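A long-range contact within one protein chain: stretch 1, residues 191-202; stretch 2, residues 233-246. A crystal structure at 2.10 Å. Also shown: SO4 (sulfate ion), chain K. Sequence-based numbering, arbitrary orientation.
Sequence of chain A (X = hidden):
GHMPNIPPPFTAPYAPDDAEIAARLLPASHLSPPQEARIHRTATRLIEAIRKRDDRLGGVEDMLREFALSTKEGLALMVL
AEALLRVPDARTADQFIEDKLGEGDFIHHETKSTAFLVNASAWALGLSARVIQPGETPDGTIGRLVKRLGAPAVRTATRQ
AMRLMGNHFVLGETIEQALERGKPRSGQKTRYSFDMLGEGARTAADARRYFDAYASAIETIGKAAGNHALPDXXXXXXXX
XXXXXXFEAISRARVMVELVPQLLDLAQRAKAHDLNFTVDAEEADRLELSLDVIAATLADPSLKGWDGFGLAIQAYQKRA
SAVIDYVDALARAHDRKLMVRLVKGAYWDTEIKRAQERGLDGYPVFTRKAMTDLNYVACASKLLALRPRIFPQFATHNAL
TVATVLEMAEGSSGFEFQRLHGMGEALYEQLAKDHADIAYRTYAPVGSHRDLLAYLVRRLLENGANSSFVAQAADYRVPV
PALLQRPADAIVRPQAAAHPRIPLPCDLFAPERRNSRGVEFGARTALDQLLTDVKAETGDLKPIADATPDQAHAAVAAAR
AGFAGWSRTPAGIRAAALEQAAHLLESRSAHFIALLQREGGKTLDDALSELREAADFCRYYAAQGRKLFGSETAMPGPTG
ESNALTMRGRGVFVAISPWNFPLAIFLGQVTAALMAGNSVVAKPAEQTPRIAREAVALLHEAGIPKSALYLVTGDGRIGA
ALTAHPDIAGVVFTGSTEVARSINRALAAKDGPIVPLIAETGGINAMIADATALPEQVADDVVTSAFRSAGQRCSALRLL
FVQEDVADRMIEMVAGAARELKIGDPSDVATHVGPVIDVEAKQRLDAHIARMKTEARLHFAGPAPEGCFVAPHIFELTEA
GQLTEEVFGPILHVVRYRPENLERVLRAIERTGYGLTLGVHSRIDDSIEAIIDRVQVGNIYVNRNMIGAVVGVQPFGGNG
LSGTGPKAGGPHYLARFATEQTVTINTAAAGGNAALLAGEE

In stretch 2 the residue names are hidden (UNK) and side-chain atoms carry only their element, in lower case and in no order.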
# COMPACT_ATOMS: atom_id res chain seq x y z
N ARG A 191 24.12 49.84 -31.55
CA ARG A 191 22.82 49.71 -30.90
C ARG A 191 22.88 48.70 -29.75
O ARG A 191 21.85 48.35 -29.18
CB ARG A 191 21.74 49.29 -31.90
CG ARG A 191 21.31 50.38 -32.86
CD ARG A 191 19.90 50.13 -33.37
NE ARG A 191 18.89 50.68 -32.48
CZ ARG A 191 18.35 51.89 -32.62
NH1 ARG A 191 18.72 52.68 -33.62
NH2 ARG A 191 17.43 52.32 -31.76
N TYR A 192 24.08 48.23 -29.43
CA TYR A 192 24.23 47.18 -28.42
C TYR A 192 25.40 47.44 -27.48
O TYR A 192 26.43 47.98 -27.87
CB TYR A 192 24.41 45.82 -29.10
CG TYR A 192 23.38 45.55 -30.15
CD1 TYR A 192 22.06 45.29 -29.81
CD2 TYR A 192 23.71 45.56 -31.50
CE1 TYR A 192 21.09 45.05 -30.77
CE2 TYR A 192 22.75 45.32 -32.48
CZ TYR A 192 21.45 45.06 -32.10
OH TYR A 192 20.49 44.82 -33.07
N SER A 193 25.23 47.03 -26.23
CA SER A 193 26.34 46.98 -25.30
C SER A 193 26.97 45.59 -25.40
O SER A 193 26.37 44.66 -25.94
CB SER A 193 25.86 47.28 -23.88
OG SER A 193 25.28 48.58 -23.82
N PHE A 194 28.19 45.45 -24.87
CA PHE A 194 28.98 44.25 -25.10
C PHE A 194 29.02 43.38 -23.86
O PHE A 194 29.52 43.79 -22.81
CB PHE A 194 30.43 44.61 -25.48
CG PHE A 194 30.58 45.22 -26.86
CD1 PHE A 194 29.47 45.59 -27.62
CD2 PHE A 194 31.85 45.45 -27.38
CE1 PHE A 194 29.62 46.16 -28.89
CE2 PHE A 194 32.01 46.04 -28.64
CZ PHE A 194 30.89 46.38 -29.39
N ASP A 195 28.49 42.17 -23.99
CA ASP A 195 28.68 41.13 -22.99
C ASP A 195 29.87 40.30 -23.47
O ASP A 195 29.73 39.41 -24.31
CB ASP A 195 27.41 40.27 -22.88
CG ASP A 195 27.53 39.18 -21.83
OD1 ASP A 195 28.39 39.29 -20.93
OD2 ASP A 195 26.74 38.21 -21.90
N MET A 196 31.05 40.61 -22.94
CA MET A 196 32.27 39.96 -23.41
C MET A 196 32.33 38.49 -23.00
O MET A 196 32.07 38.13 -21.85
CB MET A 196 33.49 40.73 -22.91
CG MET A 196 33.43 42.25 -23.18
SD MET A 196 33.50 42.68 -24.93
CE MET A 196 34.97 41.77 -25.40
N LEU A 197 32.70 37.64 -23.94
CA LEU A 197 32.74 36.19 -23.70
C LEU A 197 33.64 35.71 -22.56
O LEU A 197 33.33 34.74 -21.87
CB LEU A 197 33.14 35.47 -24.99
CG LEU A 197 32.00 34.92 -25.85
CD1 LEU A 197 30.83 35.87 -25.86
CD2 LEU A 197 32.50 34.63 -27.26
N GLY A 198 34.77 36.37 -22.37
CA GLY A 198 35.80 35.85 -21.48
C GLY A 198 35.42 35.56 -20.04
O GLY A 198 34.66 36.32 -19.41
N GLU A 199 35.95 34.47 -19.51
CA GLU A 199 35.82 34.15 -18.09
C GLU A 199 36.94 33.20 -17.64
O GLU A 199 37.53 32.48 -18.45
CB GLU A 199 34.47 33.50 -17.80
CG GLU A 199 34.41 32.02 -18.12
CD GLU A 199 33.10 31.38 -17.71
OE1 GLU A 199 32.06 32.07 -17.72
OE2 GLU A 199 33.11 30.17 -17.37
N GLY A 200 37.23 33.21 -16.34
CA GLY A 200 38.19 32.29 -15.75
C GLY A 200 39.50 32.11 -16.50
O GLY A 200 39.74 31.06 -17.10
N ALA A 201 40.35 33.12 -16.47
CA ALA A 201 41.72 32.93 -16.95
C ALA A 201 42.35 31.74 -16.21
O ALA A 201 42.27 31.65 -14.99
CB ALA A 201 42.54 34.18 -16.72
N ARG A 202 42.95 30.83 -16.96
CA ARG A 202 43.70 29.73 -16.38
C ARG A 202 45.19 30.04 -16.32
O ARG A 202 45.93 29.42 -15.55
CB ARG A 202 43.48 28.45 -17.19
CG ARG A 202 42.33 27.59 -16.70
CD ARG A 202 41.01 28.34 -16.68
NE ARG A 202 39.92 27.48 -16.22
CZ ARG A 202 38.63 27.75 -16.41
NH1 ARG A 202 37.72 26.90 -15.96
NH2 ARG A 202 38.26 28.85 -17.06
N UNK A 233 24.37 55.85 -23.29
CA UNK A 233 25.61 55.47 -23.96
C UNK A 233 25.81 53.97 -23.76
O UNK A 233 25.21 53.38 -22.88
n UNK A 233 30.49 58.80 -25.43
n UNK A 233 29.07 58.39 -23.66
n UNK A 233 28.38 59.71 -25.41
c UNK A 233 29.31 58.97 -24.83
c UNK A 233 27.82 58.52 -22.91
c UNK A 233 26.80 56.26 -23.40
c UNK A 233 26.67 57.77 -23.55
N UNK A 234 26.66 53.34 -24.59
CA UNK A 234 26.81 51.89 -24.53
C UNK A 234 27.61 51.43 -23.32
O UNK A 234 28.33 52.22 -22.69
c UNK A 234 27.55 52.80 -26.65
c UNK A 234 27.45 53.93 -25.68
c UNK A 234 27.59 51.56 -25.81
N UNK A 235 27.49 50.15 -23.00
CA UNK A 235 28.20 49.56 -21.88
C UNK A 235 29.06 48.37 -22.26
O UNK A 235 28.94 47.80 -23.35
N UNK A 236 29.94 48.01 -21.35
CA UNK A 236 30.71 46.79 -21.49
C UNK A 236 30.63 46.01 -20.18
O UNK A 236 30.64 46.61 -19.10
c UNK A 236 34.29 46.07 -22.86
c UNK A 236 32.18 47.09 -21.85
c UNK A 236 32.87 47.87 -20.71
c UNK A 236 32.94 45.81 -22.19
N UNK A 237 30.52 44.69 -20.29
CA UNK A 237 30.50 43.81 -19.13
C UNK A 237 31.84 43.10 -18.99
O UNK A 237 32.40 42.62 -19.98
o UNK A 237 28.14 43.30 -18.92
c UNK A 237 29.40 42.75 -19.24
N UNK A 238 32.33 43.03 -17.76
CA UNK A 238 33.65 42.50 -17.46
C UNK A 238 33.57 41.49 -16.32
O UNK A 238 32.77 41.66 -15.40
c UNK A 238 34.60 43.65 -17.07
c UNK A 238 35.09 44.36 -18.33
c UNK A 238 35.75 43.15 -16.22
N UNK A 239 34.38 40.43 -16.39
CA UNK A 239 34.44 39.42 -15.34
C UNK A 239 35.79 39.39 -14.64
O UNK A 239 36.83 39.22 -15.27
c UNK A 239 34.14 38.03 -15.91
n UNK A 239 30.24 36.94 -17.54
c UNK A 239 32.47 36.32 -16.64
c UNK A 239 32.66 37.71 -16.07
c UNK A 239 30.99 35.95 -16.74
N UNK A 240 35.78 39.54 -13.32
CA UNK A 240 37.03 39.51 -12.56
C UNK A 240 37.81 38.22 -12.79
O UNK A 240 39.04 38.25 -12.83
c UNK A 240 36.04 41.02 -10.75
c UNK A 240 35.77 41.19 -9.27
c UNK A 240 36.84 42.20 -11.29
c UNK A 240 36.77 39.71 -11.06
N UNK A 241 37.13 37.09 -12.95
CA UNK A 241 37.84 35.82 -13.12
C UNK A 241 38.62 35.79 -14.44
O UNK A 241 39.56 35.02 -14.59
c UNK A 241 36.90 34.61 -13.00
o UNK A 241 36.07 34.48 -14.15
N UNK A 242 38.20 36.61 -15.39
CA UNK A 242 38.91 36.70 -16.67
C UNK A 242 40.22 37.46 -16.53
O UNK A 242 41.16 37.27 -17.31
c UNK A 242 38.02 37.36 -17.72
N UNK A 243 40.30 38.32 -15.51
CA UNK A 243 41.43 39.22 -15.34
C UNK A 243 42.50 38.74 -14.36
O UNK A 243 43.53 39.40 -14.18
c UNK A 243 39.33 42.46 -15.35
c UNK A 243 40.12 41.32 -15.96
c UNK A 243 40.94 40.60 -14.90
c UNK A 243 41.02 41.81 -17.09
N UNK A 244 42.25 37.60 -13.73
CA UNK A 244 43.21 37.02 -12.79
C UNK A 244 43.09 35.49 -12.79
O UNK A 244 41.98 34.96 -12.74
n UNK A 244 45.97 37.54 -9.25
c UNK A 244 45.14 38.23 -10.09
c UNK A 244 44.15 37.39 -10.47
c UNK A 244 45.52 36.30 -9.13
c UNK A 244 42.99 37.58 -11.39
n UNK A 244 44.43 36.18 -9.86
N UNK A 245 44.24 34.79 -12.85
CA UNK A 245 44.33 33.33 -13.03
C UNK A 245 44.09 32.52 -11.74
O UNK A 245 43.85 31.31 -11.82
c UNK A 245 46.47 34.45 -13.42
c UNK A 245 45.57 35.40 -12.69
c UNK A 245 45.77 33.11 -13.50
N UNK A 246 44.18 33.15 -10.58
CA UNK A 246 43.77 32.50 -9.34
C UNK A 246 42.85 33.44 -8.59
O UNK A 246 43.19 33.91 -7.50
c UNK A 246 45.39 29.77 -9.31
c UNK A 246 44.97 32.14 -8.43
c UNK A 246 45.97 31.14 -8.99
n UNK A 246 44.72 27.04 -9.10
n UNK A 246 44.63 29.16 -8.21
c UNK A 246 44.31 27.87 -8.15
n UNK A 246 43.61 27.40 -7.13
S SO4 K . 26.10 35.96 -17.62
O1 SO4 K . 24.95 36.82 -17.83
O2 SO4 K . 25.62 34.65 -17.19
O3 SO4 K . 26.85 35.82 -18.86
O4 SO4 K . 26.97 36.53 -16.59
O HOH W 1 31.36 39.58 -19.44
O HOH W 2 45.13 29.19 -13.02

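Position 233 carries three carbons, a nitrogen, then a carbon with two more nitrogens. This guanidinium chain points away from stretch 1: Arg233. At 234 three carbons close a ring onto the backbone N, so it is Pro234. Its CA lies 3.7 Å from Ser193 OG.

Position 235 has no side-chain atoms and is Gly235. Its N donates to Ser193 OG at 2.8 Å, and its O accepts from Phe194 N at 2.9 Å. An ideal CB here would sit 3.6 Å from Ser193 OG.

Position 236 has four carbons, forked at the first, with one arm two carbons long. That is Ile236. Its CG1 packs 3.7 Å from Met196 CG, and its CB is on the same sheet face as that of Phe194.

Position 237 has one carbon and one oxygen. The CB is 4.0 Å from Asp195 OD1, and the backbone N donates to Phe194 O at 2.9 Å. Two atoms ending in oxygen give Ser237.

Position 238 has one carbon bearing two others and points away: Val238. At 239 four carbons in a row end in nitrogen, giving Lys239. Its CD lies 3.6 Å from Glu199 CB. Its NZ is 4.5 Å from Asp195 OD1, too far for a salt bridge, and makes a weak 3.4 Å hydrogen bond to sulfate O4.

Position 240 has four carbons forked at the second and faces away: Leu240. Position 241 again has one carbon and one oxygen. The oxygen accepts from Gly200 N at 2.8 Å; this is Ser241 OG. Ser241 O accepts from Ala201 N, also at 2.8 Å.

Position 242 has a single carbon, 3.9 Å from Glu199 CA: Ala242. At 243 four carbons fork at the second and point away, giving Leu243. Position 244 has one carbon and a five-membered ring of three carbons and two nitrogens, turned from stretch 1: His244. Its ND1 accepts from the backbone N of 246 at 3.1 Å.

Position 245 has three carbons closing onto its backbone N: Pro245. Its CA makes a CA-H...O contact with Ala201 O at 3.3 Å. Position 246 has three carbons, a nitrogen and a carbon with two nitrogens, pointing away: Arg246.

The contact has two hydrogen-bonded parts. Parallel strands pair first, with Phe194 bonded through N and O to Gly235 and Ser237. Farther along, Ser241 receives Gly200 and Ala201 through side chain and backbone. Beyond it, a water donates to Arg202 O at 2.7 Å and Pro245 O at 2.8 Å, bridging the two stretches.

Stretch 2 233-246: RPGISVKLSALHPR
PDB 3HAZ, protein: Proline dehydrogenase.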